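Methyltransferase (Streptococcus pyogenes, PDB 2ESR) probably transfers methyl groups from S-adenosylmethionine to a substrate not yet identified. Local coordinates at residues F39-S51 with I69-F83. Sequence-based numbering, arbitrary orientation.
Sequences FAGSGGLAIEAVS and IIQDNIIMTKAENRF
Ile-47 reaches from helix 44-51 toward segment 69-83 and meets Asn-73, Thr-77 and Phe-83, the first and last through its CG1-CD1 branch and Thr-77 through its CG2 methyl. Its CG1 is anti to the carbonyl carbon (chi1 -62°) and the chain is extended beyond it, which carries CD1 to 3.4 Å from Asn-73 CB, the two side chains crossing at nearly a right angle. The CG2 branch presses on Thr-77 CG2 at 3.4 Å, tighter than usual for two methyl carbons, while CG1 lies near Phe-83 CE2. Thr-77 can offer that methyl because its hydroxyl is turned back on its own chain: OG1 donates to Ile-74 O at 2.6 Å. One helical turn after Ile-47, Val-50 and Phe-83 come from opposite directions, and Val-50 CG2 meets the ring obliquely, 3.7 Å from CE2; its other methyl, CG1, touches the edge of the Arg-82 guanidinium 3.5 Å from NE. Strand 56-60 backs this layer, Leu-59 touching Ala-46 and Ile-70, and Ala-57 touching Phe-83.

At the other end much of the contact is with backbone. Ile-70 lays CG1 and CD1 against the glycine-rich turn, CD1 3.1 Å from Gly-41 O and also against Ala-40 CB. Asn-73 ND2 adds a weak, bent hydrogen bond to Ser-42 O (3.2 Å, 135° at the hydrogen). Gly-43, at the N-cap position of helix 44-51, has its backbone N 3.8 Å from Ile-70 CG1, and its positive phi suits glycine. The loop after strand 34-38, leading into helix 44-51 and packed against the following helix, 64-75, is consistent with the GxGxxA-type turn of Rossmann-like methyltransferases, which in relatives borders the S-adenosylmethionine pocket.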
ATOM      1  N   PHE A  39     -12.704   1.837   5.648  1.00 23.05           N
ATOM      2  CA  PHE A  39     -13.401   2.741   6.561  1.00 22.46           C
ATOM      3  C   PHE A  39     -12.556   2.692   7.834  1.00 22.36           C
ATOM      4  O   PHE A  39     -13.073   2.537   8.939  1.00 24.13           O
ATOM      5  CB  PHE A  39     -14.823   2.241   6.849  1.00 21.73           C
ATOM      6  CG  PHE A  39     -15.570   1.775   5.623  1.00 21.72           C
ATOM      7  CD1 PHE A  39     -15.576   0.427   5.267  1.00 22.04           C
ATOM      8  CD2 PHE A  39     -16.258   2.682   4.822  1.00 23.97           C
ATOM      9  CE1 PHE A  39     -16.258  -0.010   4.130  1.00 24.87           C
ATOM     10  CE2 PHE A  39     -16.943   2.255   3.681  1.00 25.49           C
ATOM     11  CZ  PHE A  39     -16.942   0.906   3.337  1.00 22.40           C
ATOM     12  N   ALA A  40     -11.247   2.838   7.652  1.00 22.82           N
ATOM     13  CA  ALA A  40     -10.260   2.743   8.725  1.00 24.46           C
ATOM     14  C   ALA A  40     -10.400   3.591   9.987  1.00 24.61           C
ATOM     15  O   ALA A  40      -9.927   3.185  11.050  1.00 25.10           O
ATOM     16  CB  ALA A  40      -8.870   2.934   8.141  1.00 24.69           C
ATOM     17  N   GLY A  41     -11.026   4.758   9.883  1.00 25.08           N
ATOM     18  CA  GLY A  41     -11.177   5.606  11.055  1.00 25.78           C
ATOM     19  C   GLY A  41      -9.833   6.074  11.583  1.00 27.61           C
ATOM     20  O   GLY A  41      -9.112   6.788  10.889  1.00 30.62           O
ATOM     21  N   SER A  42      -9.492   5.678  12.808  1.00 25.86           N
ATOM     22  CA  SER A  42      -8.214   6.053  13.403  1.00 26.79           C
ATOM     23  C   SER A  42      -7.160   4.986  13.102  1.00 25.20           C
ATOM     24  O   SER A  42      -6.000   5.108  13.508  1.00 24.11           O
ATOM     25  CB  SER A  42      -8.367   6.230  14.914  1.00 28.35           C
ATOM     26  OG  SER A  42      -9.317   7.244  15.205  1.00 33.71           O
ATOM     27  N   GLY A  43      -7.579   3.941  12.394  1.00 23.57           N
ATOM     28  CA  GLY A  43      -6.678   2.861  12.023  1.00 23.41           C
ATOM     29  C   GLY A  43      -6.243   1.952  13.160  1.00 24.21           C
ATOM     30  O   GLY A  43      -5.366   1.111  12.981  1.00 22.31           O
ATOM     31  N   GLY A  44      -6.870   2.108  14.320  1.00 25.21           N
ATOM     32  CA  GLY A  44      -6.520   1.309  15.484  1.00 25.02           C
ATOM     33  C   GLY A  44      -6.449  -0.197  15.294  1.00 23.80           C
ATOM     34  O   GLY A  44      -5.526  -0.839  15.791  1.00 23.58           O
ATOM     35  N   LEU A  45      -7.411  -0.773  14.579  1.00 23.29           N
ATOM     36  CA  LEU A  45      -7.412  -2.217  14.364  1.00 22.87           C
ATOM     37  C   LEU A  45      -6.260  -2.686  13.483  1.00 21.42           C
ATOM     38  O   LEU A  45      -5.605  -3.676  13.797  1.00 19.75           O
ATOM     39  CB  LEU A  45      -8.744  -2.663  13.755  1.00 24.36           C
ATOM     40  CG  LEU A  45      -9.945  -2.484  14.692  1.00 27.08           C
ATOM     41  CD1 LEU A  45     -11.219  -2.912  13.985  1.00 29.93           C
ATOM     42  CD2 LEU A  45      -9.726  -3.310  15.958  1.00 27.40           C
ATOM     43  N   ALA A  46      -6.010  -1.974  12.390  1.00 20.68           N
ATOM     44  CA  ALA A  46      -4.925  -2.355  11.490  1.00 21.42           C
ATOM     45  C   ALA A  46      -3.577  -2.277  12.201  1.00 22.17           C
ATOM     46  O   ALA A  46      -2.736  -3.164  12.063  1.00 20.86           O
ATOM     47  CB  ALA A  46      -4.917  -1.450  10.259  1.00 22.40           C
ATOM     48  N   ILE A  47      -3.381  -1.210  12.969  1.00 22.43           N
ATOM     49  CA  ILE A  47      -2.131  -1.013  13.690  1.00 23.19           C
ATOM     50  C   ILE A  47      -1.909  -2.114  14.728  1.00 22.27           C
ATOM     51  O   ILE A  47      -0.819  -2.669  14.830  1.00 23.31           O
ATOM     52  CB  ILE A  47      -2.116   0.367  14.375  1.00 24.37           C
ATOM     53  CG1 ILE A  47      -2.208   1.460  13.304  1.00 24.75           C
ATOM     54  CG2 ILE A  47      -0.853   0.532  15.216  1.00 26.42           C
ATOM     55  CD1 ILE A  47      -2.338   2.858  13.850  1.00 28.03           C
ATOM     56  N   GLU A  48      -2.950  -2.445  15.480  1.00 21.24           N
ATOM     57  CA  GLU A  48      -2.823  -3.487  16.492  1.00 22.32           C
ATOM     58  C   GLU A  48      -2.563  -4.839  15.833  1.00 19.71           C
ATOM     59  O   GLU A  48      -1.770  -5.633  16.334  1.00 21.82           O
ATOM     60  CB  GLU A  48      -4.085  -3.545  17.352  1.00 23.65           C
ATOM     61  CG  GLU A  48      -4.038  -4.540  18.503  1.00 28.20           C
ATOM     62  CD  GLU A  48      -2.911  -4.269  19.484  1.00 32.66           C
ATOM     63  OE1 GLU A  48      -2.634  -3.084  19.774  1.00 34.63           O
ATOM     64  OE2 GLU A  48      -2.308  -5.245  19.981  1.00 33.69           O
ATOM     65  N   ALA A  49      -3.203  -5.089  14.693  1.00 20.43           N
ATOM     66  CA  ALA A  49      -3.023  -6.357  13.991  1.00 17.94           C
ATOM     67  C   ALA A  49      -1.577  -6.522  13.543  1.00 19.20           C
ATOM     68  O   ALA A  49      -1.018  -7.613  13.611  1.00 19.47           O
ATOM     69  CB  ALA A  49      -3.958  -6.437  12.782  1.00 18.87           C
ATOM     70  N   VAL A  50      -0.975  -5.444  13.061  1.00 19.47           N
ATOM     71  CA  VAL A  50       0.416  -5.516  12.631  1.00 21.39           C
ATOM     72  C   VAL A  50       1.297  -5.709  13.866  1.00 22.12           C
ATOM     73  O   VAL A  50       2.269  -6.469  13.842  1.00 22.37           O
ATOM     74  CB  VAL A  50       0.834  -4.235  11.868  1.00 22.47           C
ATOM     75  CG1 VAL A  50       2.337  -4.226  11.635  1.00 23.12           C
ATOM     76  CG2 VAL A  50       0.108  -4.178  10.527  1.00 22.41           C
ATOM     77  N   SER A  51       0.941  -5.035  14.953  1.00 23.55           N
ATOM     78  CA  SER A  51       1.703  -5.153  16.193  1.00 24.45           C
ATOM     79  C   SER A  51       1.692  -6.599  16.681  1.00 24.99           C
ATOM     80  O   SER A  51       2.654  -7.068  17.298  1.00 25.90           O
ATOM     81  CB  SER A  51       1.108  -4.244  17.273  1.00 25.52           C
ATOM     82  OG  SER A  51       1.874  -4.304  18.465  1.00 29.51           O
ATOM     83  N   ILE A  69      -5.132  11.581  12.001  1.00 31.47           N
ATOM     84  CA  ILE A  69      -4.962  10.735  13.172  1.00 31.64           C
ATOM     85  C   ILE A  69      -4.225   9.455  12.809  1.00 30.70           C
ATOM     86  O   ILE A  69      -3.292   9.050  13.499  1.00 31.76           O
ATOM     87  CB  ILE A  69      -6.322  10.391  13.798  1.00 31.18           C
ATOM     88  CG1 ILE A  69      -7.010  11.679  14.254  1.00 31.88           C
ATOM     89  CG2 ILE A  69      -6.134   9.447  14.980  1.00 32.61           C
ATOM     90  CD1 ILE A  69      -8.410  11.483  14.785  1.00 32.38           C
ATOM     91  N   ILE A  70      -4.637   8.823  11.716  1.00 31.45           N
ATOM     92  CA  ILE A  70      -4.000   7.590  11.279  1.00 32.04           C
ATOM     93  C   ILE A  70      -2.511   7.794  11.052  1.00 31.87           C
ATOM     94  O   ILE A  70      -1.688   7.029  11.547  1.00 30.52           O
ATOM     95  CB  ILE A  70      -4.618   7.071   9.968  1.00 32.69           C
ATOM     96  CG1 ILE A  70      -6.070   6.655  10.202  1.00 32.80           C
ATOM     97  CG2 ILE A  70      -3.802   5.902   9.444  1.00 33.93           C
ATOM     98  CD1 ILE A  70      -6.794   6.238   8.935  1.00 32.33           C
ATOM     99  N   GLN A  71      -2.170   8.832  10.297  1.00 33.58           N
ATOM    100  CA  GLN A  71      -0.777   9.127   9.997  1.00 36.67           C
ATOM    101  C   GLN A  71       0.058   9.289  11.262  1.00 37.41           C
ATOM    102  O   GLN A  71       1.191   8.812  11.328  1.00 37.68           O
ATOM    103  CB  GLN A  71      -0.693  10.381   9.119  1.00 38.02           C
ATOM    104  CG  GLN A  71      -1.176  10.126   7.695  1.00 40.60           C
ATOM    105  CD  GLN A  71      -1.298  11.388   6.861  1.00 42.81           C
ATOM    106  OE1 GLN A  71      -0.354  12.166   6.750  1.00 45.19           O
ATOM    107  NE2 GLN A  71      -2.467  11.591   6.265  1.00 44.38           N
ATOM    108  N   ASP A  72      -0.505   9.947  12.268  1.00 39.09           N
ATOM    109  CA  ASP A  72       0.201  10.141  13.529  1.00 40.95           C
ATOM    110  C   ASP A  72       0.382   8.810  14.258  1.00 40.57           C
ATOM    111  O   ASP A  72       1.474   8.504  14.736  1.00 40.55           O
ATOM    112  CB  ASP A  72      -0.563  11.124  14.423  1.00 43.30           C
ATOM    113  CG  ASP A  72      -0.514  12.549  13.899  1.00 47.18           C
ATOM    114  OD1 ASP A  72      -1.226  13.412  14.459  1.00 49.25           O
ATOM    115  OD2 ASP A  72       0.238  12.812  12.934  1.00 49.21           O
ATOM    116  N   ASN A  73      -0.689   8.021  14.339  1.00 40.24           N
ATOM    117  CA  ASN A  73      -0.633   6.725  15.012  1.00 40.29           C
ATOM    118  C   ASN A  73       0.380   5.798  14.346  1.00 40.28           C
ATOM    119  O   ASN A  73       1.049   5.013  15.014  1.00 39.86           O
ATOM    120  CB  ASN A  73      -2.009   6.042  15.008  1.00 40.78           C
ATOM    121  CG  ASN A  73      -3.015   6.730  15.915  1.00 40.90           C
ATOM    122  OD1 ASN A  73      -2.707   7.075  17.053  1.00 41.66           O
ATOM    123  ND2 ASN A  73      -4.231   6.913  15.417  1.00 42.34           N
ATOM    124  N   ILE A  74       0.477   5.892  13.024  1.00 41.42           N
ATOM    125  CA  ILE A  74       1.401   5.061  12.265  1.00 42.95           C
ATOM    126  C   ILE A  74       2.851   5.367  12.636  1.00 44.53           C
ATOM    127  O   ILE A  74       3.705   4.481  12.624  1.00 43.22           O
ATOM    128  CB  ILE A  74       1.205   5.266  10.748  1.00 42.71           C
ATOM    129  CG1 ILE A  74      -0.173   4.745  10.328  1.00 42.74           C
ATOM    130  CG2 ILE A  74       2.298   4.546   9.977  1.00 44.11           C
ATOM    131  CD1 ILE A  74      -0.517   4.991   8.870  1.00 42.86           C
ATOM    132  N   ILE A  75       3.120   6.625  12.969  1.00 47.41           N
ATOM    133  CA  ILE A  75       4.468   7.034  13.347  1.00 50.05           C
ATOM    134  C   ILE A  75       4.846   6.453  14.706  1.00 51.49           C
ATOM    135  O   ILE A  75       5.983   6.036  14.916  1.00 51.99           O
ATOM    136  CB  ILE A  75       4.590   8.568  13.417  1.00 50.49           C
ATOM    137  CG1 ILE A  75       4.155   9.187  12.089  1.00 51.22           C
ATOM    138  CG2 ILE A  75       6.029   8.958  13.719  1.00 51.07           C
ATOM    139  CD1 ILE A  75       4.131  10.700  12.097  1.00 52.26           C
HETATM  140  N   MSE A  76       3.883   6.423  15.623  1.00 53.50           N
HETATM  141  CA  MSE A  76       4.115   5.899  16.964  1.00 55.49           C
HETATM  142  C   MSE A  76       4.463   4.414  16.987  1.00 54.84           C
HETATM  143  O   MSE A  76       4.904   3.894  18.012  1.00 55.24           O
HETATM  144  CB  MSE A  76       2.888   6.142  17.849  1.00 59.19           C
HETATM  145  CG  MSE A  76       2.673   7.597  18.235  1.00 64.41           C
HETATM  146 SE   MSE A  76       1.228   7.813  19.508  1.00 75.21          SE
HETATM  147  CE  MSE A  76       2.163   7.275  21.111  1.00 69.53           C
ATOM    148  N   THR A  77       4.267   3.731  15.864  1.00 53.91           N
ATOM    149  CA  THR A  77       4.568   2.307  15.785  1.00 52.31           C
ATOM    150  C   THR A  77       6.033   2.085  15.434  1.00 52.59           C
ATOM    151  O   THR A  77       6.531   0.959  15.488  1.00 52.66           O
ATOM    152  CB  THR A  77       3.711   1.601  14.716  1.00 51.72           C
ATOM    153  OG1 THR A  77       4.111   2.044  13.414  1.00 49.92           O
ATOM    154  CG2 THR A  77       2.239   1.917  14.921  1.00 49.86           C
ATOM    155  N   LYS A  78       6.719   3.164  15.071  1.00 53.02           N
ATOM    156  CA  LYS A  78       8.129   3.088  14.698  1.00 53.45           C
ATOM    157  C   LYS A  78       8.336   2.091  13.561  1.00 51.92           C
ATOM    158  O   LYS A  78       9.461   1.679  13.277  1.00 52.80           O
ATOM    159  CB  LYS A  78       8.979   2.686  15.908  1.00 55.35           C
ATOM    160  CG  LYS A  78       8.976   3.710  17.037  1.00 57.17           C
ATOM    161  CD  LYS A  78       9.864   3.278  18.197  1.00 59.10           C
ATOM    162  CE  LYS A  78       9.302   2.058  18.915  1.00 60.45           C
ATOM    163  NZ  LYS A  78       7.971   2.340  19.522  1.00 61.46           N
ATOM    164  N   ALA A  79       7.239   1.711  12.914  1.00 50.15           N
ATOM    165  CA  ALA A  79       7.271   0.770  11.798  1.00 46.99           C
ATOM    166  C   ALA A  79       6.276   1.248  10.747  1.00 44.89           C
ATOM    167  O   ALA A  79       5.519   0.456  10.179  1.00 43.31           O
ATOM    168  CB  ALA A  79       6.900  -0.628  12.283  1.00 47.09           C
ATOM    169  N   GLU A  80       6.292   2.555  10.498  1.00 43.36           N
ATOM    170  CA  GLU A  80       5.388   3.185   9.539  1.00 42.47           C
ATOM    171  C   GLU A  80       5.510   2.646   8.120  1.00 39.14           C
ATOM    172  O   GLU A  80       4.584   2.778   7.322  1.00 38.22           O
ATOM    173  CB  GLU A  80       5.618   4.700   9.517  1.00 46.11           C
ATOM    174  CG  GLU A  80       6.944   5.125   8.903  1.00 50.78           C
ATOM    175  CD  GLU A  80       7.039   6.627   8.690  1.00 54.11           C
ATOM    176  OE1 GLU A  80       8.061   7.087   8.134  1.00 56.27           O
ATOM    177  OE2 GLU A  80       6.093   7.348   9.075  1.00 55.27           O
ATOM    178  N   ASN A  81       6.649   2.040   7.802  1.00 36.38           N
ATOM    179  CA  ASN A  81       6.868   1.513   6.460  1.00 35.28           C
ATOM    180  C   ASN A  81       5.987   0.312   6.136  1.00 34.69           C
ATOM    181  O   ASN A  81       5.941  -0.137   4.994  1.00 34.22           O
ATOM    182  CB  ASN A  81       8.342   1.137   6.280  1.00 36.09           C
ATOM    183  CG  ASN A  81       9.262   2.342   6.352  1.00 38.00           C
ATOM    184  OD1 ASN A  81      10.485   2.200   6.428  1.00 41.53           O
ATOM    185  ND2 ASN A  81       8.681   3.536   6.321  1.00 37.44           N
ATOM    186  N   ARG A  82       5.280  -0.196   7.139  1.00 34.29           N
ATOM    187  CA  ARG A  82       4.413  -1.356   6.956  1.00 34.73           C
ATOM    188  C   ARG A  82       2.976  -0.956   6.630  1.00 33.08           C
ATOM    189  O   ARG A  82       2.121  -1.818   6.418  1.00 32.71           O
ATOM    190  CB  ARG A  82       4.420  -2.212   8.227  1.00 39.03           C
ATOM    191  CG  ARG A  82       5.803  -2.400   8.850  1.00 42.43           C
ATOM    192  CD  ARG A  82       5.715  -3.125  10.188  1.00 46.23           C
ATOM    193  NE  ARG A  82       5.407  -4.541  10.024  1.00 48.65           N
ATOM    194  CZ  ARG A  82       6.278  -5.453   9.603  1.00 49.87           C
ATOM    195  NH1 ARG A  82       7.524  -5.101   9.307  1.00 50.77           N
ATOM    196  NH2 ARG A  82       5.900  -6.716   9.465  1.00 49.47           N
ATOM    197  N   PHE A  83       2.709   0.344   6.577  1.00 29.42           N
ATOM    198  CA  PHE A  83       1.359   0.817   6.298  1.00 27.61           C
ATOM    199  C   PHE A  83       1.220   1.662   5.044  1.00 27.34           C
ATOM    200  O   PHE A  83       2.086   2.474   4.718  1.00 26.73           O
ATOM    201  CB  PHE A  83       0.830   1.620   7.486  1.00 24.77           C
ATOM    202  CG  PHE A  83       0.906   0.891   8.789  1.00 25.87           C
ATOM    203  CD1 PHE A  83       2.079   0.891   9.536  1.00 25.46           C
ATOM    204  CD2 PHE A  83      -0.189   0.176   9.261  1.00 25.96           C
ATOM    205  CE1 PHE A  83       2.163   0.189  10.737  1.00 26.68           C
ATOM    206  CE2 PHE A  83      -0.117  -0.529  10.459  1.00 23.15           C
ATOM    207  CZ  PHE A  83       1.061  -0.523  11.199  1.00 23.89           C
TER